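Local coordinates for protein tartrate dehydrogenase/decarboxylase (PDB 3FLK) that oxidises tartrate with NAD+, converts meso-tartrate to D-glycerate and oxidatively decarboxylates D-malate to pyruvate, using one magnesium or manganese ion per subunit, at residues I25-A30 with D358-L363; L37-D42 with L307-L312; Q66-D71 with R99-Y104; G76-P81 with W91-K96. The protein carries 1 engineered substitution. All coordinates share one frame; numbering follows the deposited sequence.

Contact 1 of 4, residues I25-A30 with D358-L363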
# COMPACT_ATOMS: atom_id res chain seq x y z
N ILE A 25 -10.47 11.07 -27.28
CA ILE A 25 -11.54 11.47 -28.19
C ILE A 25 -11.21 11.10 -29.65
O ILE A 25 -12.07 10.61 -30.38
CB ILE A 25 -11.88 12.98 -28.05
CG1 ILE A 25 -12.49 13.25 -26.67
CG2 ILE A 25 -12.83 13.45 -29.16
CD1 ILE A 25 -12.47 14.71 -26.24
N ARG A 26 -9.96 11.32 -30.05
CA ARG A 26 -9.47 10.96 -31.38
C ARG A 26 -9.76 9.49 -31.71
O ARG A 26 -10.34 9.19 -32.75
CB ARG A 26 -7.97 11.25 -31.48
CG ARG A 26 -7.35 11.05 -32.86
CD ARG A 26 -5.85 11.25 -32.77
NE ARG A 26 -5.24 11.57 -34.06
CZ ARG A 26 -4.05 12.13 -34.21
NH1 ARG A 26 -3.33 12.45 -33.14
NH2 ARG A 26 -3.58 12.38 -35.42
N VAL A 27 -9.34 8.60 -30.81
CA VAL A 27 -9.52 7.16 -31.01
C VAL A 27 -11.00 6.75 -30.95
O VAL A 27 -11.44 5.87 -31.71
CB VAL A 27 -8.69 6.33 -30.00
CG1 VAL A 27 -8.88 4.83 -30.23
CG2 VAL A 27 -7.21 6.69 -30.08
N LEU A 28 -11.76 7.39 -30.06
CA LEU A 28 -13.21 7.15 -29.96
C LEU A 28 -13.95 7.55 -31.23
O LEU A 28 -14.86 6.85 -31.67
CB LEU A 28 -13.80 7.88 -28.75
CG LEU A 28 -13.53 7.34 -27.35
CD1 LEU A 28 -14.01 8.34 -26.31
CD2 LEU A 28 -14.20 6.00 -27.13
N GLU A 29 -13.55 8.69 -31.81
CA GLU A 29 -14.15 9.16 -33.06
C GLU A 29 -13.80 8.24 -34.24
O GLU A 29 -14.63 8.03 -35.12
CB GLU A 29 -13.73 10.61 -33.35
CG GLU A 29 -14.49 11.64 -32.50
CD GLU A 29 -13.95 13.07 -32.64
OE1 GLU A 29 -12.77 13.25 -32.99
OE2 GLU A 29 -14.73 14.01 -32.38
N ALA A 30 -12.59 7.68 -34.23
CA ALA A 30 -12.19 6.68 -35.21
C ALA A 30 -12.98 5.38 -35.04
O ALA A 30 -13.36 4.74 -36.02
CB ALA A 30 -10.69 6.42 -35.13
N ASP A 358 -4.81 5.17 -36.22
CA ASP A 358 -4.51 4.62 -37.55
C ASP A 358 -4.59 3.10 -37.58
O ASP A 358 -5.14 2.52 -38.53
CB ASP A 358 -3.13 5.07 -38.04
CG ASP A 358 -2.82 4.57 -39.44
OD1 ASP A 358 -3.68 4.73 -40.34
OD2 ASP A 358 -1.72 4.01 -39.64
N THR A 359 -4.02 2.45 -36.57
CA THR A 359 -4.06 0.99 -36.44
C THR A 359 -5.51 0.50 -36.38
O THR A 359 -5.86 -0.49 -37.04
CB THR A 359 -3.27 0.51 -35.20
OG1 THR A 359 -1.91 0.94 -35.31
CG2 THR A 359 -3.30 -1.00 -35.07
N LEU A 360 -6.34 1.19 -35.61
CA LEU A 360 -7.75 0.85 -35.47
C LEU A 360 -8.48 0.92 -36.82
O LEU A 360 -9.23 0.01 -37.17
CB LEU A 360 -8.43 1.76 -34.44
CG LEU A 360 -9.86 1.44 -34.00
CD1 LEU A 360 -10.05 1.87 -32.56
CD2 LEU A 360 -10.89 2.12 -34.89
N ALA A 361 -8.25 2.00 -37.56
CA ALA A 361 -8.89 2.20 -38.87
C ALA A 361 -8.47 1.13 -39.88
O ALA A 361 -9.23 0.80 -40.79
CB ALA A 361 -8.59 3.59 -39.40
N ARG A 362 -7.27 0.58 -39.71
CA ARG A 362 -6.72 -0.42 -40.63
C ARG A 362 -7.04 -1.87 -40.25
O ARG A 362 -6.68 -2.79 -40.98
CB ARG A 362 -5.20 -0.23 -40.78
CG ARG A 362 -4.82 1.11 -41.41
CD ARG A 362 -3.32 1.24 -41.62
NE ARG A 362 -2.97 2.55 -42.17
CZ ARG A 362 -3.04 2.87 -43.47
NH1 ARG A 362 -3.44 1.98 -44.37
NH2 ARG A 362 -2.70 4.10 -43.86
N LEU A 363 -7.73 -2.06 -39.12
CA LEU A 363 -8.13 -3.41 -38.68
C LEU A 363 -9.19 -4.01 -39.59
O LEU A 363 -10.11 -3.31 -40.03
CB LEU A 363 -8.63 -3.39 -37.23
CG LEU A 363 -7.64 -3.12 -36.09
CD1 LEU A 363 -8.39 -2.92 -34.78
CD2 LEU A 363 -6.62 -4.24 -35.96

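Contact 2 of 4, residues L37-D42 with L307-L312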
# COMPACT_ATOMS: atom_id res chain seq x y z
N LEU A 37 -21.13 4.18 -34.79
CA LEU A 37 -21.65 4.66 -33.51
C LEU A 37 -21.99 6.14 -33.61
O LEU A 37 -21.32 6.90 -34.30
CB LEU A 37 -20.63 4.45 -32.38
CG LEU A 37 -19.81 3.16 -32.29
CD1 LEU A 37 -18.78 3.28 -31.17
CD2 LEU A 37 -20.68 1.93 -32.08
N ALA A 38 -23.04 6.54 -32.90
CA ALA A 38 -23.40 7.95 -32.81
C ALA A 38 -22.98 8.50 -31.46
O ALA A 38 -23.61 8.20 -30.43
CB ALA A 38 -24.89 8.14 -33.06
N LEU A 39 -21.91 9.28 -31.46
CA LEU A 39 -21.38 9.89 -30.25
C LEU A 39 -21.29 11.40 -30.41
O LEU A 39 -20.90 11.90 -31.46
CB LEU A 39 -20.00 9.32 -29.90
CG LEU A 39 -19.81 7.81 -29.71
CD1 LEU A 39 -18.33 7.50 -29.51
CD2 LEU A 39 -20.64 7.26 -28.55
N GLU A 40 -21.67 12.13 -29.35
CA GLU A 40 -21.58 13.58 -29.35
C GLU A 40 -20.82 14.05 -28.11
O GLU A 40 -21.22 13.75 -26.98
CB GLU A 40 -22.97 14.21 -29.41
CG GLU A 40 -22.97 15.71 -29.69
CD GLU A 40 -24.36 16.29 -29.91
OE1 GLU A 40 -25.35 15.69 -29.43
OE2 GLU A 40 -24.46 17.36 -30.56
N PHE A 41 -19.73 14.78 -28.33
CA PHE A 41 -18.88 15.26 -27.25
C PHE A 41 -19.09 16.75 -26.98
O PHE A 41 -19.09 17.56 -27.90
CB PHE A 41 -17.41 15.00 -27.57
CG PHE A 41 -17.05 13.54 -27.67
CD1 PHE A 41 -16.61 12.84 -26.56
CD2 PHE A 41 -17.16 12.86 -28.89
CE1 PHE A 41 -16.28 11.48 -26.65
CE2 PHE A 41 -16.84 11.51 -28.99
CZ PHE A 41 -16.40 10.82 -27.86
N ASP A 42 -19.27 17.08 -25.70
CA ASP A 42 -19.26 18.47 -25.25
C ASP A 42 -18.16 18.63 -24.20
O ASP A 42 -18.06 17.83 -23.27
CB ASP A 42 -20.62 18.87 -24.66
CG ASP A 42 -21.67 19.13 -25.73
OD1 ASP A 42 -21.33 19.70 -26.80
OD2 ASP A 42 -22.84 18.79 -25.50
N LEU A 307 -13.70 1.21 -22.31
CA LEU A 307 -14.56 0.77 -21.21
C LEU A 307 -15.89 1.50 -21.22
O LEU A 307 -16.94 0.91 -20.94
CB LEU A 307 -13.86 0.96 -19.85
CG LEU A 307 -12.59 0.15 -19.56
CD1 LEU A 307 -12.05 0.50 -18.18
CD2 LEU A 307 -12.82 -1.35 -19.69
N MSE A 308 -15.85 2.79 -21.55
CA MSE A 308 -17.04 3.64 -21.64
C MSE A 308 -18.01 3.13 -22.71
O MSE A 308 -19.22 3.07 -22.48
CB MSE A 308 -16.64 5.09 -21.91
CG MSE A 308 -17.80 6.06 -21.98
SE MSE A 308 -17.21 7.91 -21.93
CE MSE A 308 -18.92 8.77 -22.07
N LEU A 309 -17.47 2.77 -23.88
CA LEU A 309 -18.28 2.26 -24.98
C LEU A 309 -18.88 0.90 -24.64
O LEU A 309 -20.04 0.63 -24.96
CB LEU A 309 -17.47 2.17 -26.28
CG LEU A 309 -16.95 3.48 -26.89
CD1 LEU A 309 -16.29 3.20 -28.24
CD2 LEU A 309 -18.05 4.53 -27.03
N GLU A 310 -18.08 0.05 -23.99
CA GLU A 310 -18.54 -1.26 -23.53
C GLU A 310 -19.72 -1.11 -22.57
O GLU A 310 -20.71 -1.84 -22.68
CB GLU A 310 -17.38 -2.01 -22.87
CG GLU A 310 -17.65 -3.49 -22.61
CD GLU A 310 -16.46 -4.21 -22.00
OE1 GLU A 310 -15.86 -3.69 -21.03
OE2 GLU A 310 -16.11 -5.31 -22.49
N PHE A 311 -19.62 -0.15 -21.65
CA PHE A 311 -20.68 0.09 -20.65
C PHE A 311 -21.94 0.73 -21.25
O PHE A 311 -23.05 0.36 -20.87
CB PHE A 311 -20.14 0.94 -19.49
CG PHE A 311 -21.12 1.08 -18.35
CD1 PHE A 311 -21.36 0.00 -17.49
CD2 PHE A 311 -21.79 2.27 -18.13
CE1 PHE A 311 -22.26 0.13 -16.43
CE2 PHE A 311 -22.70 2.40 -17.08
CZ PHE A 311 -22.93 1.33 -16.23
N LEU A 312 -21.75 1.69 -22.15
CA LEU A 312 -22.87 2.36 -22.81
C LEU A 312 -23.61 1.46 -23.80
O LEU A 312 -24.81 1.61 -24.00
CB LEU A 312 -22.41 3.64 -23.52
CG LEU A 312 -22.07 4.88 -22.69
CD1 LEU A 312 -21.53 5.98 -23.60
CD2 LEU A 312 -23.27 5.38 -21.90

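Contact 3 of 4, residues Q66-D71 with R99-Y104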
# COMPACT_ATOMS: atom_id res chain seq x y z
N GLN A 66 -26.27 20.12 -14.99
CA GLN A 66 -25.68 20.12 -16.33
C GLN A 66 -25.25 18.72 -16.78
O GLN A 66 -25.52 18.33 -17.92
CB GLN A 66 -24.49 21.08 -16.40
CG GLN A 66 -24.86 22.55 -16.21
CD GLN A 66 -23.70 23.49 -16.46
OE1 GLN A 66 -23.06 23.44 -17.51
NE2 GLN A 66 -23.42 24.35 -15.49
N LEU A 67 -24.60 17.97 -15.90
CA LEU A 67 -24.04 16.67 -16.26
C LEU A 67 -25.07 15.54 -16.34
O LEU A 67 -24.82 14.52 -16.99
CB LEU A 67 -22.88 16.29 -15.34
CG LEU A 67 -21.63 17.18 -15.38
CD1 LEU A 67 -20.57 16.59 -14.48
CD2 LEU A 67 -21.09 17.35 -16.80
N LYS A 68 -26.21 15.71 -15.67
CA LYS A 68 -27.29 14.72 -15.74
C LYS A 68 -27.94 14.63 -17.13
O LYS A 68 -28.63 13.66 -17.43
CB LYS A 68 -28.35 14.98 -14.66
CG LYS A 68 -28.05 14.29 -13.33
CD LYS A 68 -29.30 14.13 -12.48
CE LYS A 68 -29.55 15.34 -11.58
NZ LYS A 68 -28.60 15.39 -10.43
N GLN A 69 -27.69 15.64 -17.96
CA GLN A 69 -28.17 15.66 -19.34
C GLN A 69 -27.29 14.81 -20.27
O GLN A 69 -27.58 14.67 -21.46
CB GLN A 69 -28.24 17.10 -19.87
CG GLN A 69 -28.85 18.13 -18.91
CD GLN A 69 -30.17 17.68 -18.30
OE1 GLN A 69 -30.30 17.59 -17.07
NE2 GLN A 69 -31.16 17.39 -19.15
N TYR A 70 -26.22 14.24 -19.71
CA TYR A 70 -25.27 13.44 -20.48
C TYR A 70 -25.32 11.97 -20.10
O TYR A 70 -25.67 11.62 -18.97
CB TYR A 70 -23.85 14.00 -20.33
CG TYR A 70 -23.69 15.36 -20.98
CD1 TYR A 70 -23.22 15.48 -22.28
CD2 TYR A 70 -24.03 16.53 -20.29
CE1 TYR A 70 -23.08 16.72 -22.88
CE2 TYR A 70 -23.89 17.77 -20.88
CZ TYR A 70 -23.41 17.86 -22.18
OH TYR A 70 -23.28 19.09 -22.77
N ASP A 71 -24.97 11.11 -21.05
CA ASP A 71 -25.00 9.66 -20.87
C ASP A 71 -23.81 9.14 -20.06
O ASP A 71 -23.93 8.14 -19.34
CB ASP A 71 -25.11 8.96 -22.22
CG ASP A 71 -26.43 9.24 -22.92
OD1 ASP A 71 -27.48 8.73 -22.46
OD2 ASP A 71 -26.43 9.97 -23.93
N ARG A 99 -19.53 10.52 -5.55
CA ARG A 99 -20.46 10.34 -4.43
C ARG A 99 -21.89 10.77 -4.75
O ARG A 99 -22.84 10.04 -4.45
CB ARG A 99 -19.92 11.02 -3.17
CG ARG A 99 -18.62 10.38 -2.72
CD ARG A 99 -18.03 10.95 -1.45
NE ARG A 99 -16.85 10.16 -1.08
CZ ARG A 99 -16.36 10.04 0.15
NH1 ARG A 99 -16.91 10.67 1.17
NH2 ARG A 99 -15.29 9.28 0.34
N GLU A 100 -22.04 11.92 -5.39
CA GLU A 100 -23.38 12.42 -5.73
C GLU A 100 -24.05 11.70 -6.90
O GLU A 100 -25.27 11.67 -6.99
CB GLU A 100 -23.38 13.94 -5.92
CG GLU A 100 -23.28 14.69 -4.60
CD GLU A 100 -23.21 16.19 -4.75
OE1 GLU A 100 -24.03 16.76 -5.51
OE2 GLU A 100 -22.34 16.80 -4.09
N PHE A 101 -23.24 11.10 -7.78
CA PHE A 101 -23.78 10.25 -8.84
C PHE A 101 -23.73 8.77 -8.44
O PHE A 101 -23.95 7.89 -9.27
CB PHE A 101 -23.06 10.49 -10.17
CG PHE A 101 -23.40 11.80 -10.82
CD1 PHE A 101 -24.57 12.48 -10.49
CD2 PHE A 101 -22.55 12.35 -11.78
CE1 PHE A 101 -24.89 13.70 -11.09
CE2 PHE A 101 -22.86 13.57 -12.39
CZ PHE A 101 -24.03 14.24 -12.04
N ASP A 102 -23.45 8.53 -7.16
CA ASP A 102 -23.42 7.18 -6.57
C ASP A 102 -22.70 6.16 -7.45
O ASP A 102 -23.22 5.07 -7.74
CB ASP A 102 -24.84 6.71 -6.21
CG ASP A 102 -24.85 5.74 -5.04
OD1 ASP A 102 -24.05 5.91 -4.10
OD2 ASP A 102 -25.68 4.81 -5.06
N GLN A 103 -21.49 6.52 -7.87
CA GLN A 103 -20.65 5.67 -8.70
C GLN A 103 -19.84 4.74 -7.79
O GLN A 103 -18.62 4.84 -7.72
CB GLN A 103 -19.73 6.53 -9.58
CG GLN A 103 -20.49 7.43 -10.56
CD GLN A 103 -19.63 8.52 -11.20
OE1 GLN A 103 -18.49 8.76 -10.79
NE2 GLN A 103 -20.19 9.19 -12.20
N TYR A 104 -20.53 3.82 -7.11
CA TYR A 104 -19.93 3.07 -6.01
C TYR A 104 -18.90 2.00 -6.41
O TYR A 104 -18.08 1.59 -5.59
CB TYR A 104 -20.99 2.50 -5.05
CG TYR A 104 -21.92 1.47 -5.65
CD1 TYR A 104 -21.60 0.11 -5.63
CD2 TYR A 104 -23.15 1.84 -6.21
CE1 TYR A 104 -22.45 -0.84 -6.17
CE2 TYR A 104 -24.02 0.88 -6.74
CZ TYR A 104 -23.65 -0.45 -6.72
OH TYR A 104 -24.49 -1.41 -7.25

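Contact 4 of 4, residues G76-P81 with W91-K96. Engineered in segment 76-81: Gly79 (natural residue Asp). With NAI (1,4-dihydronicotinamide adenine dinucleotide), chain F.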
# COMPACT_ATOMS: atom_id res chain seq x y z
N GLY A 76 -10.41 13.64 -17.48
CA GLY A 76 -8.95 13.59 -17.55
C GLY A 76 -8.34 13.39 -16.18
O GLY A 76 -8.12 12.25 -15.75
N ALA A 77 -8.06 14.49 -15.49
CA ALA A 77 -7.47 14.46 -14.15
C ALA A 77 -7.61 15.82 -13.48
O ALA A 77 -7.74 16.84 -14.15
CB ALA A 77 -6.01 14.06 -14.22
N VAL A 78 -7.57 15.82 -12.15
CA VAL A 78 -7.70 17.07 -11.40
C VAL A 78 -6.61 17.22 -10.34
O VAL A 78 -6.29 16.27 -9.61
CB VAL A 78 -9.12 17.22 -10.78
CG1 VAL A 78 -9.36 16.20 -9.66
CG2 VAL A 78 -9.35 18.64 -10.28
N GLY A 79 -6.04 18.42 -10.26
CA GLY A 79 -5.06 18.73 -9.24
C GLY A 79 -3.92 19.57 -9.78
O GLY A 79 -3.37 19.29 -10.84
N TRP A 80 -3.60 20.63 -9.04
CA TRP A 80 -2.44 21.46 -9.33
C TRP A 80 -1.97 22.06 -8.01
O TRP A 80 -2.32 23.20 -7.69
CB TRP A 80 -2.79 22.55 -10.35
CG TRP A 80 -1.58 23.10 -11.04
CD1 TRP A 80 -0.94 24.27 -10.76
CD2 TRP A 80 -0.84 22.48 -12.10
NE1 TRP A 80 0.15 24.43 -11.59
CE2 TRP A 80 0.23 23.34 -12.43
CE3 TRP A 80 -0.99 21.28 -12.82
CZ2 TRP A 80 1.15 23.05 -13.43
CZ3 TRP A 80 -0.07 20.99 -13.82
CH2 TRP A 80 0.99 21.87 -14.12
N PRO A 81 -1.19 21.28 -7.23
CA PRO A 81 -0.81 21.66 -5.86
C PRO A 81 -0.01 22.96 -5.74
O PRO A 81 -0.00 23.57 -4.67
CB PRO A 81 0.03 20.46 -5.38
CG PRO A 81 0.46 19.76 -6.61
CD PRO A 81 -0.63 19.97 -7.61
N TRP A 91 -11.83 17.03 -3.62
CA TRP A 91 -13.13 17.03 -2.94
C TRP A 91 -14.13 17.99 -3.57
O TRP A 91 -15.34 17.79 -3.46
CB TRP A 91 -12.96 17.33 -1.45
CG TRP A 91 -12.46 16.14 -0.68
CD1 TRP A 91 -11.16 15.78 -0.48
CD2 TRP A 91 -13.26 15.16 -0.02
NE1 TRP A 91 -11.10 14.63 0.27
CE2 TRP A 91 -12.38 14.23 0.56
CE3 TRP A 91 -14.64 14.97 0.13
CZ2 TRP A 91 -12.82 13.12 1.29
CZ3 TRP A 91 -15.08 13.87 0.85
CH2 TRP A 91 -14.18 12.96 1.42
N GLY A 92 -13.62 19.02 -4.25
CA GLY A 92 -14.47 19.99 -4.92
C GLY A 92 -14.90 19.60 -6.32
O GLY A 92 -15.70 20.30 -6.94
N SER A 93 -14.38 18.47 -6.82
CA SER A 93 -14.68 18.04 -8.18
C SER A 93 -14.96 16.53 -8.31
O SER A 93 -16.12 16.11 -8.26
CB SER A 93 -13.58 18.49 -9.15
OG SER A 93 -12.33 17.92 -8.81
N LEU A 94 -13.90 15.73 -8.47
CA LEU A 94 -14.04 14.30 -8.78
C LEU A 94 -14.79 13.52 -7.69
O LEU A 94 -15.62 12.67 -8.01
CB LEU A 94 -12.68 13.67 -9.06
CG LEU A 94 -12.60 12.15 -9.31
CD1 LEU A 94 -13.43 11.69 -10.51
CD2 LEU A 94 -11.16 11.73 -9.47
N LEU A 95 -14.49 13.81 -6.43
CA LEU A 95 -15.15 13.12 -5.32
C LEU A 95 -16.65 13.45 -5.24
O LEU A 95 -17.44 12.61 -4.82
CB LEU A 95 -14.42 13.37 -4.00
CG LEU A 95 -13.44 12.29 -3.51
CD1 LEU A 95 -12.66 11.60 -4.63
CD2 LEU A 95 -12.48 12.84 -2.48
N LYS A 96 -17.02 14.66 -5.66
CA LYS A 96 -18.43 15.02 -5.79
C LYS A 96 -19.13 14.22 -6.90
O LYS A 96 -20.26 13.78 -6.72
CB LYS A 96 -18.60 16.53 -6.02
CG LYS A 96 -18.45 17.36 -4.75
CD LYS A 96 -18.80 18.83 -4.99
CE LYS A 96 -18.73 19.62 -3.69
NZ LYS A 96 -18.94 21.08 -3.91
PA NAI F . 0.20 11.32 -10.79
O1A NAI F . -0.51 10.10 -11.23
O2A NAI F . -0.32 12.53 -11.44
O5B NAI F . 1.76 11.17 -11.12
C5B NAI F . 2.59 10.22 -10.49
C4B NAI F . 3.81 9.93 -11.36
O4B NAI F . 3.43 9.15 -12.48
C3B NAI F . 4.45 11.20 -11.90
O3B NAI F . 5.85 11.05 -11.84
C2B NAI F . 3.97 11.28 -13.33
O2B NAI F . 4.92 11.88 -14.18
C1B NAI F . 3.71 9.83 -13.70
N9A NAI F . 2.58 9.71 -14.63
C8A NAI F . 1.24 9.84 -14.34
N7A NAI F . 0.54 9.65 -15.47
C5A NAI F . 1.39 9.40 -16.48
C6A NAI F . 1.20 9.15 -17.84
N6A NAI F . -0.03 9.10 -18.35
N1A NAI F . 2.30 8.93 -18.65
C2A NAI F . 3.57 8.97 -18.12
N3A NAI F . 3.75 9.22 -16.77
C4A NAI F . 2.68 9.44 -15.97
O3 NAI F . 0.07 11.37 -9.18
PN NAI F . 0.75 12.42 -8.15
O1N NAI F . 2.02 12.95 -8.70
O2N NAI F . 0.79 11.74 -6.84
O5D NAI F . -0.34 13.60 -8.06
C5D NAI F . -0.33 14.70 -8.95
C4D NAI F . -1.67 15.44 -8.87
O4D NAI F . -2.70 14.65 -9.43
C3D NAI F . -2.10 15.76 -7.44
O3D NAI F . -2.68 17.04 -7.46
C2D NAI F . -3.15 14.71 -7.13
O2D NAI F . -4.11 15.17 -6.20
C1D NAI F . -3.76 14.48 -8.51
N1N NAI F . -4.40 13.17 -8.71
C2N NAI F . -5.65 13.16 -9.26
C3N NAI F . -6.31 11.96 -9.51
C7N NAI F . -7.55 11.98 -10.35
O7N NAI F . -7.98 13.18 -10.94
N7N NAI F . -8.24 10.84 -10.52
C4N NAI F . -5.67 10.76 -9.20
C5N NAI F . -4.39 10.77 -8.65
C6N NAI F . -3.75 11.99 -8.41

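Contact 1 of 4, residues I25-A30 with D358-L363
Val27 and Ala30, almost one turn apart on helix 17-35, receive Leu360 from the last turn of helix 349-361. The first of these helices makes the beta-alpha-beta crossover between the parallel strands 6-13 and 39-43 in the isocitrate/isopropylmalate dehydrogenase fold, and the second is the C-terminal helix of the chain. Arg26 is salt-bridged to Glu23 and lies on Ala354 and Ser357 of the C-terminal helix. Val27 follows, with CG1 anti to the backbone N (chi1 -179°), and this methyl meets Leu360 CD1 at 3.9 Å, the two side chains crossing at a slant. Helix 317-336 closes in on the same pair, its Met326 touching both. At Ala30 the small side chain lets the other branch of Leu360 come in beside the backbone: CD2 lies 3.8 Å from Ala30 O and 4.3 Å from Ala30 CB. Beyond this apolar patch, Lys34 NZ binds the carbonyl oxygens of Leu360 and Leu363. Asp358 and Arg362 form a salt bridge within segment 358-363, Arg362 NE lying 2.9 Å from Asp358 OD1 and 3.2 Å from OD2, with OD2 in the guanidinium plane and OD1 tilted 32° from it.

Contact 2 of 4, residues L37-D42 with L307-L312
Asp42 OD2, on strand 39-43, is hydrogen-bonded with Tyr70 OH and more weakly paired, at long range, with Arg7 NH2. Leu39 at the start of the same strand and Leu37 just before it meet helix 299-313 through Leu309, which faces both leucines and gives one branch to each. Its CD1 touches Leu37 CD1 at 3.8 Å, while its CD2 lies 3.9 Å from Leu39 CD1 and 4.1 Å from Leu39 CD2, so the second branch faces the whole fork of Leu39. With CG of Leu309 anti to the carbonyl carbon (chi1 -64°), the fork sets one methyl by each leucine. Strand 39-43 is an outermost strand of the large mixed sheet of this alpha/beta dehydrogenase fold, and its backbone is bonded to Phe6 and Ile8 of the neighbouring parallel strand 6-13. Helix 299-313 packs against this part of the sheet, with Met308, a selenomethionine, and Leu312 both reaching Ile8. Ala32 of helix 17-35 touches Leu37 and Leu39, Leu28 of that helix touches Leu309, and Tyr319 and Ala322 of helix 317-336 touch Leu37.

Contact 3 of 4, residues Q66-D71 with R99-Y104
A Schellman motif closes helix 94-100 and delivers Phe101 to Leu67 and Lys68, in the segment that follows on from helix 63-67. In this motif Asp102 takes a positive phi (44°), Gln103 N turns back to Arg98 O, and Asp102 N makes a weak bond to Arg99 O. The opposing segment turns as well, in a type I beta turn from Leu67 to Tyr70 with Tyr70 N bonded to Leu67 O at 3.1 Å. Within the alpha/beta fold, the contact thus joins two turning segments beside strand 72-77, whose Ile73 touches both Leu67 and Phe101. The ring of Phe101 takes two different approaches. Leu67 CB comes to its edge, close to the ring plane, 4.0 Å from CE2 and 4.1 Å from CZ. Lys68 comes in obliquely, with CG 3.9 Å from Phe101 CE1. Bends at chi3 and chi4 (-89° and -74°) fold the lysine back, so that its amine as well as its aliphatic part lies by the ring. Replacing Phe101 with an alanine would probably open a gap beside Leu67 and leave the bent Lys68 chain without the ring it lies against. Gln103 NE2, hydrogen-bonded to Pro277 O, lies at the edge of the Phe101 ring and in its plane, while Lys68 NZ comes within 4.1 Å of Phe101 CE1.

Contact 4 of 4, residues G76-P81 with W91-K96
Both methyls of Val78 press on a hydroxyl: Ser93 OG lies 3.4 Å from CG2 and 3.5 Å from CG1. That oxygen is satisfied by Ser89 O, so it meets the valine as a packing surface. Val78 CG2, anti to the backbone N, comes nearest to OG, with CG1 beside it; CG1 (chi1 69°) and Ser93 OG (chi1 61°) each occupy the crowded position between backbone N and carbonyl carbon. Val78 CG1 also reaches Leu94 CB at 4.2 Å. Val78 and Leu94 line the NADH pocket of the dehydrogenase fold, where strand 72-77 runs out into a loop and helix 94-100 begins after Ser93 at its N-cap position. Here the coenzyme's carboxamide is hydrogen-bonded by Val78 N, which donates to NAI O7N at 2.9 Å with an angle of 156°, and is touched by Leu94, whose CD2 packs closely on NAI N7N at 3.2 Å. The side chain of Leu94 is also about 5 Å from the bound oxalate. Further along the loop, Gly79, an engineered replacement of the natural Asp, brings its CA to 3.4 Å from the ribose oxygen O3D of NAI, while its N is bonded to Asp14 OD2 and its O to Ser286 OG.

The four contacts nest along the chain: contact 4 lies within the loop closed by contact 3, contact 3 within that of contact 2, and contact 2 within that of contact 1. In space they form a chain of neighbours, with centres about 14 Å apart from contact 1 to 2 and about 15 Å for each later step, while contacts 1 and 4 are about 29 Å apart. Helix 17-35 leads directly into strand 39-43, helix 63-67 into strand 72-77, and contacts 3 and 4 share helix 94-100. Strands 39-43 and 72-77 belong to one sheet. Contacts 1 to 3 pack helices and turns about one end of that sheet, while contact 4 is the one that reaches the coenzyme.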